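PDB 5TGN: SnoaL-like domain-containing protein from Sphaerobacter thermophilus, which is of unknown function but carries a SnoaL-like domain of the NTF2 clan, a clan whose cone-shaped fold often encloses a ligand-binding or catalytic pocket. Local coordinates for residues A[9-14]-A[64-69]. Sequence-based numbering, arbitrary orientation.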
loop_
_atom_site.group_PDB
_atom_site.type_symbol
_atom_site.label_atom_id
_atom_site.label_comp_id
_atom_site.label_asym_id
_atom_site.label_seq_id
_atom_site.Cartn_x
_atom_site.Cartn_y
_atom_site.Cartn_z
ATOM N N LEU A 9 4.757 -21.625 12.044
ATOM C CA LEU A 9 4.079 -20.350 12.263
ATOM C C LEU A 9 3.736 -19.694 10.930
ATOM O O LEU A 9 2.626 -19.178 10.745
ATOM C CB LEU A 9 4.951 -19.415 13.111
ATOM C CG LEU A 9 5.178 -19.813 14.571
ATOM C CD1 LEU A 9 6.259 -18.954 15.225
ATOM C CD2 LEU A 9 3.880 -19.730 15.358
ATOM N N ALA A 10 4.685 -19.702 9.989
ATOM C CA ALA A 10 4.454 -19.054 8.704
ATOM C C ALA A 10 3.303 -19.723 7.956
ATOM O O ALA A 10 2.403 -19.044 7.449
ATOM C CB ALA A 10 5.740 -19.079 7.868
ATOM N N ARG A 11 3.318 -21.060 7.865
ATOM C CA ARG A 11 2.239 -21.757 7.169
ATOM C C ARG A 11 0.895 -21.524 7.856
ATOM O O ARG A 11 -0.145 -21.404 7.191
ATOM C CB ARG A 11 2.523 -23.264 7.098
ATOM C CG ARG A 11 3.694 -23.702 6.196
ATOM C CD ARG A 11 4.080 -25.166 6.543
ATOM N NE ARG A 11 5.220 -25.643 5.765
ATOM C CZ ARG A 11 6.002 -26.656 6.114
ATOM N NH1 ARG A 11 5.781 -27.308 7.244
ATOM N NH2 ARG A 11 7.020 -27.000 5.336
ATOM N N GLU A 12 0.883 -21.532 9.193
ATOM C CA GLU A 12 -0.368 -21.302 9.906
ATOM C C GLU A 12 -0.870 -19.878 9.689
ATOM O O GLU A 12 -2.082 -19.648 9.632
ATOM C CB GLU A 12 -0.198 -21.579 11.402
ATOM C CG GLU A 12 -1.511 -21.504 12.169
ATOM C CD GLU A 12 -2.504 -22.578 11.728
ATOM O OE1 GLU A 12 -2.075 -23.587 11.114
ATOM O OE2 GLU A 12 -3.717 -22.407 11.977
ATOM N N TYR A 13 0.044 -18.910 9.606
ATOM C CA TYR A 13 -0.363 -17.539 9.314
ATOM C C TYR A 13 -1.124 -17.491 7.999
ATOM O O TYR A 13 -2.238 -16.972 7.932
ATOM C CB TYR A 13 0.862 -16.608 9.276
ATOM C CG TYR A 13 0.460 -15.209 8.810
ATOM C CD1 TYR A 13 0.032 -14.245 9.724
ATOM C CD2 TYR A 13 0.433 -14.883 7.451
ATOM C CE1 TYR A 13 -0.372 -12.974 9.298
ATOM C CE2 TYR A 13 0.041 -13.609 7.018
ATOM C CZ TYR A 13 -0.367 -12.676 7.949
ATOM O OH TYR A 13 -0.785 -11.433 7.522
ATOM N N ILE A 14 -0.571 -18.107 6.955
ATOM C CA ILE A 14 -1.273 -18.152 5.674
ATOM C C ILE A 14 -2.626 -18.842 5.822
ATOM O O ILE A 14 -3.627 -18.418 5.234
ATOM C CB ILE A 14 -0.404 -18.856 4.609
ATOM C CG1 ILE A 14 0.920 -18.127 4.411
ATOM C CG2 ILE A 14 -1.171 -18.959 3.256
ATOM C CD1 ILE A 14 0.747 -16.679 3.822
ATOM N N ILE A 64 2.088 -21.261 -2.683
ATOM C CA ILE A 64 3.134 -20.852 -1.758
ATOM C C ILE A 64 4.426 -21.585 -2.085
ATOM O O ILE A 64 4.456 -22.814 -2.188
ATOM C CB ILE A 64 2.703 -21.113 -0.316
ATOM C CG1 ILE A 64 1.478 -20.249 0.013
ATOM C CG2 ILE A 64 3.864 -20.797 0.624
ATOM C CD1 ILE A 64 1.822 -18.772 0.208
ATOM N N ALA A 65 5.493 -20.830 -2.285
ATOM C CA ALA A 65 6.827 -21.396 -2.362
ATOM C C ALA A 65 7.579 -20.949 -1.119
ATOM O O ALA A 65 7.610 -19.755 -0.797
ATOM C CB ALA A 65 7.558 -20.967 -3.636
ATOM N N GLU A 66 8.134 -21.913 -0.401
ATOM C CA GLU A 66 8.919 -21.638 0.794
ATOM C C GLU A 66 10.330 -21.345 0.305
ATOM O O GLU A 66 11.081 -22.260 -0.027
ATOM C CB GLU A 66 8.828 -22.827 1.757
ATOM C CG GLU A 66 7.419 -23.493 1.682
ATOM C CD GLU A 66 7.056 -24.451 2.839
ATOM O OE1 GLU A 66 7.892 -25.313 3.215
ATOM O OE2 GLU A 66 5.906 -24.353 3.352
ATOM N N ARG A 67 10.675 -20.059 0.206
ATOM C CA ARG A 67 11.973 -19.653 -0.340
ATOM C C ARG A 67 13.101 -19.777 0.682
ATOM O O ARG A 67 14.234 -20.113 0.321
ATOM C CB ARG A 67 11.915 -18.207 -0.841
ATOM C CG ARG A 67 10.901 -17.971 -1.938
ATOM C CD ARG A 67 11.310 -18.647 -3.226
ATOM N NE ARG A 67 10.438 -18.230 -4.313
ATOM C CZ ARG A 67 10.154 -18.958 -5.389
ATOM N NH1 ARG A 67 9.334 -18.461 -6.313
ATOM N NH2 ARG A 67 10.671 -20.177 -5.537
ATOM N N THR A 68 12.830 -19.451 1.943
ATOM C CA THR A 68 13.802 -19.529 3.028
ATOM C C THR A 68 13.092 -20.200 4.183
ATOM O O THR A 68 11.957 -19.829 4.502
ATOM C CB THR A 68 14.300 -18.140 3.493
ATOM O OG1 THR A 68 15.175 -17.554 2.532
ATOM C CG2 THR A 68 15.021 -18.211 4.845
HETATM N N MSE A 69 13.740 -21.185 4.793
HETATM C CA MSE A 69 13.242 -21.683 6.059
HETATM C C MSE A 69 14.391 -22.026 6.992
HETATM O O MSE A 69 15.371 -22.689 6.626
HETATM C CB MSE A 69 12.310 -22.866 5.834
HETATM C CG MSE A 69 12.830 -24.207 6.284
HETATM SE SE MSE A 69 11.643 -25.596 5.629
HETATM C CE MSE A 69 11.101 -24.770 3.928
#
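Arg11 of helix 6-18 reaches across to Glu66 of strand 60-69 and holds its carboxylate side-on in a two-bond salt bridge. With CG anti to the carbonyl carbon (chi1 -69°), the arginine chain leaves CB and runs extended through CG and CD, which carries NE out to the acid. The two side chains cross at about a right angle, with Arg11 CG 3.7 Å from Glu66 OE2. Arg11 NE makes the first bond, to Glu66 OE2 at 2.8 Å and almost straight at 176°. CZ makes no bond itself but holds NE and NH2 in one plane. Arg11 NH2 makes the second bond, to Glu66 OE1, also at 2.8 Å. Each carboxylate oxygen offers its syn lone pair. The two flat groups are 17° from coplanar, which should limit the rotation of both. Arg11 NH1 has a weak, long ion pair with Asp8 OD1. With an alanine in place of Glu66, the guanidinium would probably lose its main charge partner and be freer to turn.

Deeper in the contact, Ile14 CG2 meets Ile64 CD1 at 4.3 Å, a loose apolar touch. Trp92 lies against both isoleucines. The salt bridge links helix and strand on the exposed side of the contact. Helix 6-18 packs across the curved sheet, consistent with the NTF2-like fold: Ala10 and Ile14 rest on strand 73-81, and Leu9 reaches strand 88-97. Strand 60-69, outermost within the chain, pairs antiparallel with strand 73-81, with a classic beta bulge where Arg67 and Thr68 both face Val75.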